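Local coordinates for protein endo-xylogalacturonan hydrolase A (Aspergillus tubingensis, PDB 4C2L) that hydrolyses the xylose-substituted galacturonan backbone of xylogalacturonan, a component of the hairy regions of pectin, as a secreted family 28 glycosidase, at residues F80-D85 against D114-D119; S131-L136 against N153-F158; Y221-T226 against N250-G255; N283-D288 against V324-S329. All coordinates share one frame; numbering follows the deposited sequence.

Interaction 1 of 4, residues F80-D85 against D114-D119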
# COMPACT_ATOMS: atom_id res chain seq x y z
N PHE A 80 19.88 4.98 -0.41
CA PHE A 80 20.19 3.78 -1.20
C PHE A 80 20.80 4.10 -2.56
O PHE A 80 20.45 5.10 -3.19
CB PHE A 80 18.94 2.94 -1.41
CG PHE A 80 18.61 2.09 -0.24
CD1 PHE A 80 19.27 0.87 -0.05
CD2 PHE A 80 17.65 2.49 0.69
CE1 PHE A 80 18.97 0.07 1.05
CE2 PHE A 80 17.36 1.69 1.79
CZ PHE A 80 18.01 0.49 1.96
N ALA A 81 21.71 3.24 -3.00
CA ALA A 81 22.22 3.31 -4.37
C ALA A 81 21.12 2.98 -5.36
O ALA A 81 20.28 2.13 -5.09
CB ALA A 81 23.36 2.31 -4.54
N SER A 82 21.13 3.65 -6.51
CA SER A 82 20.19 3.30 -7.59
C SER A 82 20.55 1.96 -8.23
O SER A 82 19.66 1.20 -8.61
CB SER A 82 20.18 4.41 -8.65
OG SER A 82 21.48 4.56 -9.20
N ASP A 83 21.85 1.69 -8.34
CA ASP A 83 22.45 0.47 -8.95
C ASP A 83 21.41 -0.52 -9.47
O ASP A 83 21.11 -1.53 -8.83
CB ASP A 83 23.37 -0.18 -7.90
CG ASP A 83 24.33 -1.21 -8.49
OD1 ASP A 83 24.14 -1.71 -9.63
OD2 ASP A 83 25.29 -1.56 -7.76
N THR A 84 20.86 -0.25 -10.66
CA THR A 84 19.77 -1.10 -11.14
C THR A 84 20.17 -2.57 -11.39
O THR A 84 19.34 -3.45 -11.23
CB THR A 84 19.05 -0.51 -12.38
OG1 THR A 84 20.01 -0.25 -13.41
CG2 THR A 84 18.35 0.79 -11.99
N ASP A 85 21.42 -2.81 -11.78
CA ASP A 85 21.90 -4.18 -11.97
C ASP A 85 21.88 -4.92 -10.63
O ASP A 85 21.51 -6.10 -10.57
CB ASP A 85 23.33 -4.20 -12.51
CG ASP A 85 23.42 -3.90 -14.01
OD1 ASP A 85 22.39 -3.78 -14.69
OD2 ASP A 85 24.57 -3.80 -14.50
N ASP A 114 15.82 7.27 1.62
CA ASP A 114 15.72 7.64 0.21
C ASP A 114 15.99 6.40 -0.64
O ASP A 114 17.14 5.96 -0.73
CB ASP A 114 16.75 8.75 -0.09
CG ASP A 114 16.68 9.29 -1.53
OD1 ASP A 114 15.92 8.75 -2.36
OD2 ASP A 114 17.39 10.28 -1.83
N GLY A 115 14.95 5.87 -1.28
CA GLY A 115 15.09 4.71 -2.17
C GLY A 115 15.75 4.96 -3.50
O GLY A 115 16.08 4.01 -4.21
N ASN A 116 15.94 6.24 -3.85
CA ASN A 116 16.69 6.65 -5.03
C ASN A 116 16.13 5.97 -6.29
O ASN A 116 16.88 5.42 -7.10
CB ASN A 116 18.18 6.33 -4.83
CG ASN A 116 19.11 7.14 -5.72
OD1 ASN A 116 18.68 8.00 -6.50
ND2 ASN A 116 20.42 6.88 -5.59
N GLY A 117 14.81 6.04 -6.43
CA GLY A 117 14.10 5.20 -7.39
C GLY A 117 14.08 5.66 -8.83
O GLY A 117 13.58 4.95 -9.68
N GLN A 118 14.60 6.86 -9.12
CA GLN A 118 14.43 7.42 -10.48
C GLN A 118 14.92 6.47 -11.57
O GLN A 118 14.22 6.25 -12.56
CB GLN A 118 15.17 8.76 -10.63
CG GLN A 118 14.87 9.45 -11.96
CD GLN A 118 13.44 9.96 -12.05
OE1 GLN A 118 12.96 10.68 -11.16
NE2 GLN A 118 12.74 9.61 -13.13
N ASP A 119 16.12 5.94 -11.40
CA ASP A 119 16.68 5.07 -12.43
C ASP A 119 15.80 3.84 -12.66
O ASP A 119 15.60 3.42 -13.80
CB ASP A 119 18.11 4.65 -12.08
CG ASP A 119 19.11 5.77 -12.23
OD1 ASP A 119 18.75 6.89 -12.67
OD2 ASP A 119 20.29 5.53 -11.89
O HOH W 1 17.47 2.13 -5.48

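Interaction 2 of 4, residues S131-L136 against N153-F158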
# COMPACT_ATOMS: atom_id res chain seq x y z
N SER A 131 12.47 -6.08 -12.61
CA SER A 131 11.85 -6.43 -11.35
C SER A 131 12.55 -5.64 -10.24
O SER A 131 13.78 -5.70 -10.10
CB SER A 131 12.00 -7.94 -11.10
OG SER A 131 11.44 -8.32 -9.86
N ARG A 132 11.75 -4.88 -9.48
CA ARG A 132 12.27 -3.93 -8.48
C ARG A 132 11.96 -4.36 -7.05
O ARG A 132 10.90 -4.95 -6.78
CB ARG A 132 11.66 -2.54 -8.70
CG ARG A 132 11.96 -1.95 -10.07
CD ARG A 132 10.99 -0.82 -10.37
NE ARG A 132 9.69 -1.38 -10.78
CZ ARG A 132 8.55 -0.71 -10.78
NH1 ARG A 132 8.50 0.54 -10.34
NH2 ARG A 132 7.44 -1.30 -11.23
N PRO A 133 12.86 -4.03 -6.10
CA PRO A 133 12.64 -4.39 -4.70
C PRO A 133 11.65 -3.48 -3.98
O PRO A 133 11.46 -2.33 -4.39
CB PRO A 133 14.03 -4.20 -4.08
CG PRO A 133 14.63 -3.09 -4.91
CD PRO A 133 14.15 -3.35 -6.31
N THR A 134 11.08 -3.99 -2.89
CA THR A 134 10.29 -3.20 -1.93
C THR A 134 11.22 -2.49 -0.98
O THR A 134 12.23 -3.07 -0.56
CB THR A 134 9.38 -4.16 -1.16
OG1 THR A 134 8.46 -4.70 -2.12
CG2 THR A 134 8.63 -3.48 0.02
N LEU A 135 10.89 -1.24 -0.64
CA LEU A 135 11.80 -0.44 0.20
C LEU A 135 11.90 -0.98 1.63
O LEU A 135 13.02 -1.18 2.13
CB LEU A 135 11.34 1.04 0.19
CG LEU A 135 12.13 1.95 1.13
CD1 LEU A 135 13.57 2.08 0.62
CD2 LEU A 135 11.45 3.31 1.17
N LEU A 136 10.75 -1.19 2.30
CA LEU A 136 10.72 -1.75 3.66
C LEU A 136 9.85 -3.00 3.62
O LEU A 136 8.62 -2.92 3.45
CB LEU A 136 10.15 -0.73 4.67
CG LEU A 136 10.08 -1.21 6.13
CD1 LEU A 136 11.46 -1.68 6.64
CD2 LEU A 136 9.56 -0.08 6.99
N ASN A 153 11.02 8.38 -2.73
CA ASN A 153 11.37 7.80 -4.04
C ASN A 153 11.78 6.32 -4.00
O ASN A 153 12.87 5.96 -4.44
CB ASN A 153 12.43 8.66 -4.73
CG ASN A 153 11.98 10.09 -4.96
OD1 ASN A 153 10.77 10.36 -5.03
ND2 ASN A 153 12.94 11.02 -5.09
N PRO A 154 10.89 5.45 -3.50
CA PRO A 154 11.17 4.01 -3.58
C PRO A 154 11.14 3.57 -5.04
O PRO A 154 10.37 4.11 -5.84
CB PRO A 154 9.97 3.40 -2.86
CG PRO A 154 8.85 4.38 -3.10
CD PRO A 154 9.55 5.72 -2.96
N PRO A 155 11.99 2.59 -5.41
CA PRO A 155 11.93 2.07 -6.78
C PRO A 155 10.56 1.47 -7.11
O PRO A 155 10.12 1.48 -8.26
CB PRO A 155 12.97 0.93 -6.78
CG PRO A 155 13.84 1.18 -5.61
CD PRO A 155 13.11 2.06 -4.62
N ASN A 156 9.87 0.97 -6.09
CA ASN A 156 8.63 0.18 -6.29
C ASN A 156 7.83 0.37 -4.99
O ASN A 156 7.63 1.49 -4.55
CB ASN A 156 9.07 -1.28 -6.54
CG ASN A 156 8.02 -2.16 -7.28
OD1 ASN A 156 8.41 -3.20 -7.83
ND2 ASN A 156 6.75 -1.82 -7.23
N VAL A 157 7.37 -0.72 -4.37
CA VAL A 157 6.49 -0.61 -3.19
C VAL A 157 7.24 0.04 -2.02
O VAL A 157 8.43 -0.26 -1.81
CB VAL A 157 5.94 -2.00 -2.79
CG1 VAL A 157 5.14 -1.94 -1.48
CG2 VAL A 157 5.08 -2.54 -3.94
N PHE A 158 6.58 0.93 -1.27
CA PHE A 158 7.20 1.52 -0.09
C PHE A 158 7.31 0.48 1.02
O PHE A 158 8.40 0.19 1.52
CB PHE A 158 6.35 2.67 0.47
CG PHE A 158 6.43 3.97 -0.29
CD1 PHE A 158 5.57 4.24 -1.36
CD2 PHE A 158 7.29 4.98 0.15
CE1 PHE A 158 5.60 5.48 -2.02
CE2 PHE A 158 7.32 6.22 -0.48
CZ PHE A 158 6.49 6.47 -1.58
O HOH W 2 8.86 -5.52 -9.20
O HOH W 3 10.68 0.15 -3.54
O HOH W 4 8.24 -3.74 -4.73

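Interaction 3 of 4, residues Y221-T226 against N250-G255. With NAG (2-acetamido-2-deoxy-beta-D-glucopyranose), chain B; NAG (2-acetamido-2-deoxy-beta-D-glucopyranose), chain C; SO4 (sulfate ion), chain J.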
# COMPACT_ATOMS: atom_id res chain seq x y z
N TYR A 221 -7.51 -8.18 10.39
CA TYR A 221 -7.42 -7.20 11.48
C TYR A 221 -6.42 -6.09 11.14
O TYR A 221 -5.37 -5.95 11.78
CB TYR A 221 -7.08 -7.87 12.81
CG TYR A 221 -8.16 -8.81 13.28
CD1 TYR A 221 -9.42 -8.34 13.64
CD2 TYR A 221 -7.92 -10.18 13.38
CE1 TYR A 221 -10.42 -9.20 14.06
CE2 TYR A 221 -8.91 -11.06 13.81
CZ TYR A 221 -10.16 -10.55 14.15
OH TYR A 221 -11.15 -11.41 14.58
N VAL A 222 -6.78 -5.30 10.13
CA VAL A 222 -5.99 -4.12 9.74
C VAL A 222 -6.83 -2.89 10.02
O VAL A 222 -8.02 -2.84 9.66
CB VAL A 222 -5.58 -4.14 8.25
CG1 VAL A 222 -4.65 -2.96 7.92
CG2 VAL A 222 -4.90 -5.47 7.91
N THR A 223 -6.21 -1.92 10.67
CA THR A 223 -6.84 -0.63 10.90
C THR A 223 -6.01 0.43 10.21
O THR A 223 -4.79 0.48 10.38
CB THR A 223 -6.90 -0.31 12.40
OG1 THR A 223 -7.73 -1.28 13.05
CG2 THR A 223 -7.49 1.08 12.65
N VAL A 224 -6.68 1.27 9.43
CA VAL A 224 -6.04 2.42 8.85
C VAL A 224 -6.86 3.61 9.37
O VAL A 224 -8.06 3.69 9.12
CB VAL A 224 -6.10 2.40 7.30
CG1 VAL A 224 -5.41 3.64 6.72
CG2 VAL A 224 -5.46 1.13 6.73
N ASP A 225 -6.21 4.52 10.08
CA ASP A 225 -6.91 5.66 10.71
C ASP A 225 -6.17 6.96 10.41
O ASP A 225 -5.10 7.18 10.97
CB ASP A 225 -6.97 5.42 12.22
CG ASP A 225 -7.78 6.48 12.96
OD1 ASP A 225 -7.95 7.62 12.46
OD2 ASP A 225 -8.26 6.15 14.07
N THR A 226 -6.76 7.79 9.56
CA THR A 226 -6.22 9.11 9.17
C THR A 226 -5.06 8.97 8.19
O THR A 226 -3.90 8.75 8.56
CB THR A 226 -5.83 10.00 10.38
OG1 THR A 226 -6.88 9.95 11.35
CG2 THR A 226 -5.61 11.46 9.93
N ASN A 250 -11.86 -8.36 8.14
CA ASN A 250 -11.75 -7.59 9.39
C ASN A 250 -10.84 -6.38 9.21
O ASN A 250 -9.82 -6.20 9.92
CB ASN A 250 -11.30 -8.51 10.52
CG ASN A 250 -12.19 -9.73 10.66
OD1 ASN A 250 -13.42 -9.63 10.54
ND2 ASN A 250 -11.57 -10.90 10.87
N ILE A 251 -11.25 -5.55 8.26
CA ILE A 251 -10.50 -4.35 7.89
C ILE A 251 -11.31 -3.12 8.25
O ILE A 251 -12.51 -3.06 7.95
CB ILE A 251 -10.24 -4.33 6.37
CG1 ILE A 251 -9.59 -5.63 5.85
CG2 ILE A 251 -9.49 -3.07 5.94
CD1 ILE A 251 -8.21 -5.93 6.40
N TYR A 252 -10.66 -2.13 8.87
CA TYR A 252 -11.35 -0.89 9.20
C TYR A 252 -10.51 0.29 8.73
O TYR A 252 -9.37 0.45 9.18
CB TYR A 252 -11.63 -0.82 10.70
CG TYR A 252 -12.40 0.43 11.07
CD1 TYR A 252 -13.78 0.51 10.82
CD2 TYR A 252 -11.75 1.53 11.61
CE1 TYR A 252 -14.49 1.67 11.12
CE2 TYR A 252 -12.46 2.69 11.92
CZ TYR A 252 -13.82 2.75 11.67
OH TYR A 252 -14.51 3.91 11.95
N VAL A 253 -11.07 1.10 7.85
CA VAL A 253 -10.36 2.26 7.31
C VAL A 253 -11.21 3.49 7.60
O VAL A 253 -12.37 3.54 7.22
CB VAL A 253 -10.15 2.17 5.80
CG1 VAL A 253 -9.42 3.42 5.31
CG2 VAL A 253 -9.35 0.92 5.43
N THR A 254 -10.63 4.46 8.27
CA THR A 254 -11.37 5.70 8.56
C THR A 254 -10.50 6.93 8.34
O THR A 254 -9.28 6.88 8.54
CB THR A 254 -11.98 5.68 9.98
OG1 THR A 254 -12.93 6.75 10.12
CG2 THR A 254 -10.87 5.77 11.07
N GLY A 255 -11.12 8.03 7.93
CA GLY A 255 -10.43 9.32 7.84
C GLY A 255 -9.45 9.41 6.69
O GLY A 255 -8.32 9.87 6.86
C1 NAG B . -14.61 -6.47 11.90
C2 NAG B . -14.63 -7.28 13.20
C3 NAG B . -14.15 -6.44 14.39
C4 NAG B . -12.82 -5.75 14.07
C5 NAG B . -12.90 -5.02 12.71
C6 NAG B . -11.61 -4.32 12.26
C7 NAG B . -16.39 -8.96 13.37
C8 NAG B . -17.84 -9.21 13.68
N2 NAG B . -15.99 -7.70 13.47
O3 NAG B . -14.01 -7.28 15.52
O4 NAG B . -12.53 -4.84 15.13
O5 NAG B . -13.32 -5.92 11.70
O6 NAG B . -10.49 -5.16 12.36
O7 NAG B . -15.66 -9.90 13.04
C1 NAG C . -11.20 -5.07 15.63
C2 NAG C . -10.73 -3.83 16.41
C3 NAG C . -9.44 -4.03 17.21
C4 NAG C . -9.29 -5.42 17.82
C5 NAG C . -9.77 -6.51 16.85
C6 NAG C . -9.75 -7.88 17.51
C7 NAG C . -11.40 -1.72 15.43
C8 NAG C . -11.07 -0.61 14.47
N2 NAG C . -10.52 -2.71 15.52
O3 NAG C . -9.46 -3.09 18.25
O4 NAG C . -7.94 -5.62 18.20
O5 NAG C . -11.09 -6.24 16.42
O6 NAG C . -10.68 -7.86 18.57
O7 NAG C . -12.44 -1.71 16.08
S SO4 J . -13.53 -14.40 10.93
O1 SO4 J . -14.27 -13.90 9.74
O2 SO4 J . -14.51 -14.92 11.91
O3 SO4 J . -12.72 -13.33 11.57
O4 SO4 J . -12.63 -15.50 10.48

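Interaction 4 of 4, residues N283-D288 against V324-S329. With NAG (2-acetamido-2-deoxy-beta-D-glucopyranose), chain B; SO4 (sulfate ion), chain I.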
# COMPACT_ATOMS: atom_id res chain seq x y z
N ASN A 283 -16.25 -8.29 6.26
CA ASN A 283 -16.11 -7.28 7.31
C ASN A 283 -15.04 -6.26 6.96
O ASN A 283 -13.99 -6.19 7.61
CB ASN A 283 -15.86 -7.93 8.67
CG ASN A 283 -15.65 -6.93 9.78
OD1 ASN A 283 -16.15 -5.80 9.74
ND2 ASN A 283 -14.90 -7.33 10.80
N VAL A 284 -15.32 -5.47 5.93
CA VAL A 284 -14.44 -4.38 5.53
C VAL A 284 -15.24 -3.10 5.57
O VAL A 284 -16.27 -2.99 4.92
CB VAL A 284 -13.84 -4.61 4.14
CG1 VAL A 284 -13.00 -3.41 3.71
CG2 VAL A 284 -13.00 -5.90 4.13
N THR A 285 -14.76 -2.13 6.33
CA THR A 285 -15.43 -0.83 6.41
C THR A 285 -14.53 0.29 5.89
O THR A 285 -13.37 0.38 6.29
CB THR A 285 -15.80 -0.51 7.87
OG1 THR A 285 -16.77 -1.46 8.32
CG2 THR A 285 -16.39 0.92 7.98
N PHE A 286 -15.10 1.12 5.02
CA PHE A 286 -14.45 2.32 4.51
C PHE A 286 -15.31 3.45 5.06
O PHE A 286 -16.45 3.62 4.63
CB PHE A 286 -14.49 2.37 2.99
CG PHE A 286 -13.88 1.18 2.29
CD1 PHE A 286 -14.67 0.06 1.98
CD2 PHE A 286 -12.55 1.19 1.87
CE1 PHE A 286 -14.12 -1.03 1.30
CE2 PHE A 286 -12.00 0.10 1.20
CZ PHE A 286 -12.79 -1.01 0.91
N ASN A 287 -14.76 4.21 6.00
CA ASN A 287 -15.52 5.26 6.70
C ASN A 287 -14.87 6.64 6.60
O ASN A 287 -13.64 6.75 6.64
CB ASN A 287 -15.67 4.88 8.18
CG ASN A 287 -16.48 5.89 8.96
OD1 ASN A 287 -17.67 6.10 8.68
ND2 ASN A 287 -15.85 6.53 9.94
N ASP A 288 -15.68 7.69 6.50
CA ASP A 288 -15.15 9.06 6.59
C ASP A 288 -14.07 9.33 5.53
O ASP A 288 -12.91 9.64 5.86
CB ASP A 288 -14.57 9.31 7.99
CG ASP A 288 -15.63 9.68 9.02
OD1 ASP A 288 -16.84 9.73 8.69
OD2 ASP A 288 -15.24 9.92 10.19
N VAL A 324 -18.92 -2.21 4.24
CA VAL A 324 -19.61 -0.98 4.63
C VAL A 324 -18.86 0.21 4.05
O VAL A 324 -17.64 0.33 4.21
CB VAL A 324 -19.72 -0.86 6.16
CG1 VAL A 324 -20.30 0.51 6.55
CG2 VAL A 324 -20.57 -2.01 6.71
N VAL A 325 -19.60 1.08 3.37
CA VAL A 325 -19.05 2.31 2.80
C VAL A 325 -19.88 3.40 3.46
O VAL A 325 -21.09 3.50 3.20
CB VAL A 325 -19.19 2.32 1.27
CG1 VAL A 325 -18.82 3.67 0.65
CG2 VAL A 325 -18.37 1.21 0.63
N SER A 326 -19.26 4.18 4.33
CA SER A 326 -20.01 5.18 5.11
C SER A 326 -19.32 6.53 5.15
O SER A 326 -18.10 6.62 5.28
CB SER A 326 -20.25 4.67 6.54
OG SER A 326 -19.04 4.25 7.18
N SER A 327 -20.13 7.59 5.04
CA SER A 327 -19.66 8.97 5.16
C SER A 327 -18.58 9.29 4.15
O SER A 327 -17.43 9.55 4.52
CB SER A 327 -19.15 9.24 6.58
OG SER A 327 -20.19 9.16 7.53
N PHE A 328 -18.94 9.23 2.87
CA PHE A 328 -18.06 9.70 1.81
C PHE A 328 -18.56 11.07 1.36
O PHE A 328 -19.76 11.26 1.12
CB PHE A 328 -18.10 8.75 0.61
CG PHE A 328 -17.14 7.58 0.71
CD1 PHE A 328 -17.06 6.81 1.86
CD2 PHE A 328 -16.34 7.25 -0.39
CE1 PHE A 328 -16.19 5.72 1.93
CE2 PHE A 328 -15.47 6.16 -0.33
CZ PHE A 328 -15.39 5.40 0.83
N SER A 329 -17.63 12.00 1.22
CA SER A 329 -18.00 13.32 0.70
C SER A 329 -16.99 13.81 -0.32
O SER A 329 -15.92 13.20 -0.50
CB SER A 329 -18.16 14.31 1.85
OG SER A 329 -16.95 14.45 2.57
C1 NAG B . -14.61 -6.47 11.90
C2 NAG B . -14.63 -7.28 13.20
C3 NAG B . -14.15 -6.44 14.39
C4 NAG B . -12.82 -5.75 14.07
C5 NAG B . -12.90 -5.02 12.71
C6 NAG B . -11.61 -4.32 12.26
C7 NAG B . -16.39 -8.96 13.37
C8 NAG B . -17.84 -9.21 13.68
N2 NAG B . -15.99 -7.70 13.47
O3 NAG B . -14.01 -7.28 15.52
O4 NAG B . -12.53 -4.84 15.13
O5 NAG B . -13.32 -5.92 11.70
O6 NAG B . -10.49 -5.16 12.36
O7 NAG B . -15.66 -9.90 13.04
S SO4 I . -17.79 9.39 12.47
O1 SO4 I . -17.53 10.67 11.79
O2 SO4 I . -19.23 9.04 12.34
O3 SO4 I . -17.44 9.50 13.90
O4 SO4 I . -16.96 8.32 11.85
O HOH W 5 -19.52 7.57 9.85

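Interaction 1 of 4, residues F80-D85 against D114-D119
Phe80 is held through both its backbone N and its backbone O by the segment 114-119. Its N donates to Asp114 O over 2.9 Å in a nearly straight bond (161°), and its O accepts from ND2 of Asn116 at 3.0 Å. In the second bond the carbonyl oxygen lies close to the amide plane of Asn116, and the donor lies in the carbonyl plane of Phe80. Asn116 reaches this position with CG anti to its backbone N (chi1 -158°). Within 114-119, Asn116 N meets Asp114 OD1 at 2.9 Å from above the carboxylate plane, an Asx turn that bends the chain just after strand 112-114. One water bridges the two backbones by donating to Ala81 O and Gly115 O, at 2.8 and 2.7 Å respectively. Farther out, Ser82 OG lies 3.1 Å from Asp119 OD2, and the CG2 methyl of Thr84 rests 3.9 Å from Asp119 CB, the two side chains crossing at about a right angle. The Phe80 ring turns its edge to Asp114 O and packs on Met93 and Ile94, while Asp83 caps the helix 84-87 through Tyr86 N. The contact thus joins the ends of parallel strands 77-80 and 112-114, where the chain turns into helix 84-87 or helix 118-126, beside the right-handed parallel beta-helix known for family 28.

Interaction 2 of 4, residues S131-L136 against N153-F158
Arg132 and Asn156 meet as stacked flat groups: the amide of Asn156 lies over one face of the guanidinium, the planes 12° apart, with Asn156 CG 3.8 Å above the plane of the Arg132 guanidinium and over its centre. That CG is anti to the backbone N of Asn156 (chi1 -158°), which carries the amide carbon over the guanidinium, and the two side chains cross at about a right angle. The amide is fixed from outside by ND2 donating to Asn187 O, and the guanidinium by bonds to Lys186 O and Asn187 OD1.

Three direct hydrogen bonds span the segments. Arg132 NH1 reaches Pro155 O at 2.8 Å, the acceptor tilted 27° from the guanidinium plane. Leu135 N and Leu136 N bond to Val157 O and Phe158 O, at 2.9 and 2.8 Å.

Waters fill in between. One accepts from Arg132 N and donates to Asn156 OD1; a second joins Pro133 O, Asn156 N and Val157 O; a third links Thr134 OG1 with Val157 N.

Apolar contacts are lighter: Leu135 CB sits 4.1 Å from Pro154 CB, the CG atoms of Pro133 and Pro155 are 4.4 Å apart, and Thr134 and Val157 lie side by side. Within 153-158, Pro154 CG stands 3.3 Å over the centre of the Phe158 ring.

Here a loop between strands 142-152 and 159-162 is tied to the chain entering strand 134-139 of the beta-helix. Asn156 comes within about 7 Å, side chain to side chain, of Asp210, the probable proton donor, which places this buried contact beside the likely active site.

Interaction 3 of 4, residues Y221-T226 against N250-G255
Tyr221 and Asn250 lie side by side and point the same way, ring and amide planes 22° apart. ND2 of Asn250 stands 3.6 Å above the Tyr221 ring, offset toward its rim, while Asn250 CB makes a CH-pi contact 4.0 Å from the ring centroid. ND2 also donates to Asn220 and, at 2.8 Å, to O3 of a sulfate probably from the crystallisation liquor, while OD1 accepts from Asn283.

Strands 222-225 and 251-255 then run parallel, 2° apart, with matching residues paired: Val222 with Ile251 and Val224 with Val253 on the face packed against Phe215, Thr223 with Tyr252 and Asp225 with Thr254 on the other. Ile251 CD1 comes 3.7 Å from Val222 CG2. Backbone bonds such as Tyr252 N to Val222 O (2.8 Å) alternate along the strands.

The first sugar of the glycan donates O6 to Asn250 O over 2.7 Å. The second lays its acetyl methyl, C8, 3.6 Å from Tyr252 CD2, and its C5 lies 3.7 Å from Tyr221 CD1. Polar sugar-to-backbone bonding and contact with two tyrosines are together consistent with a glycan base held against this surface.

Interaction 4 of 4, residues N283-D288 against V324-S329
The buried rings of Phe328 and Phe286 each turn an edge to the backbone of the neighbouring strand. Over one face of the Phe328 ring stands CG1 of Val325 from its own strand, 3.6 Å above the plane and offset toward the rim. At the edge of that ring Phe286 O lies 3.4 Å from Phe328 CE1, and Phe328 CZ lies 3.8 Å from Phe286 CB. The Phe286 ring has Val324 O at its own edge and CD1 4.1 Å from Val325 CG2. This ring also meets Phe298 edge-to-face, and Phe328 stacks on Phe289.

On the other side of the sheet from Phe286 and Val325, Thr285 and Val324 lie side by side, OG1 3.7 Å from Val324 CB. Ser326 OG donates to Asn287 OD1 over 2.7 Å, tilted 16° from the amide carbonyl plane. A water also donates to that oxygen and accepts from Ser327 OG, so Asn287 OD1 receives two bonds. Asn287 ND2 gives its hydrogens to Thr254 OG1 and, at 2.8 Å, to O4 of a sulfate probably from the crystallisation liquor.

The backbones run parallel, their axes 4.7 Å apart at 16°, linked by alternating bonds from Val324 N to Val284 O through to Asp288 N and Ser326 O. Just before Val284, Asn283 ND2 is covalently joined to the first N-acetylglucosamine. Parallel pairs in register, with Phe286 and Val325 on the buried face and Thr285, Val324, Asn287 and Ser326 on the other, are characteristic of the right-handed parallel beta-helix.

The four contacts follow one another along the chain, each closing before the next opens, and step along the beta-helix. Interactions 1 and 2 are neighbours, with centres about 9 Å apart: Phe80 CE2 and Gly115 CA both pack on Leu135 CD1, and helix 118-126 leads from one to strand 134-139 of the other. Interactions 3 and 4 sit about 10 Å apart, centre to centre, on the opposite side of the chain's centre, where strands 246-259 and 279-294 pair and the glycan on Asn283 reaches both. Interactions 1 and 4 are about 37 Å apart between centres. Interaction 2, near the likely catalytic residue, interaction 1 beside it and the strand contacts that carry or touch the glycan thus belong to one continuous solenoid.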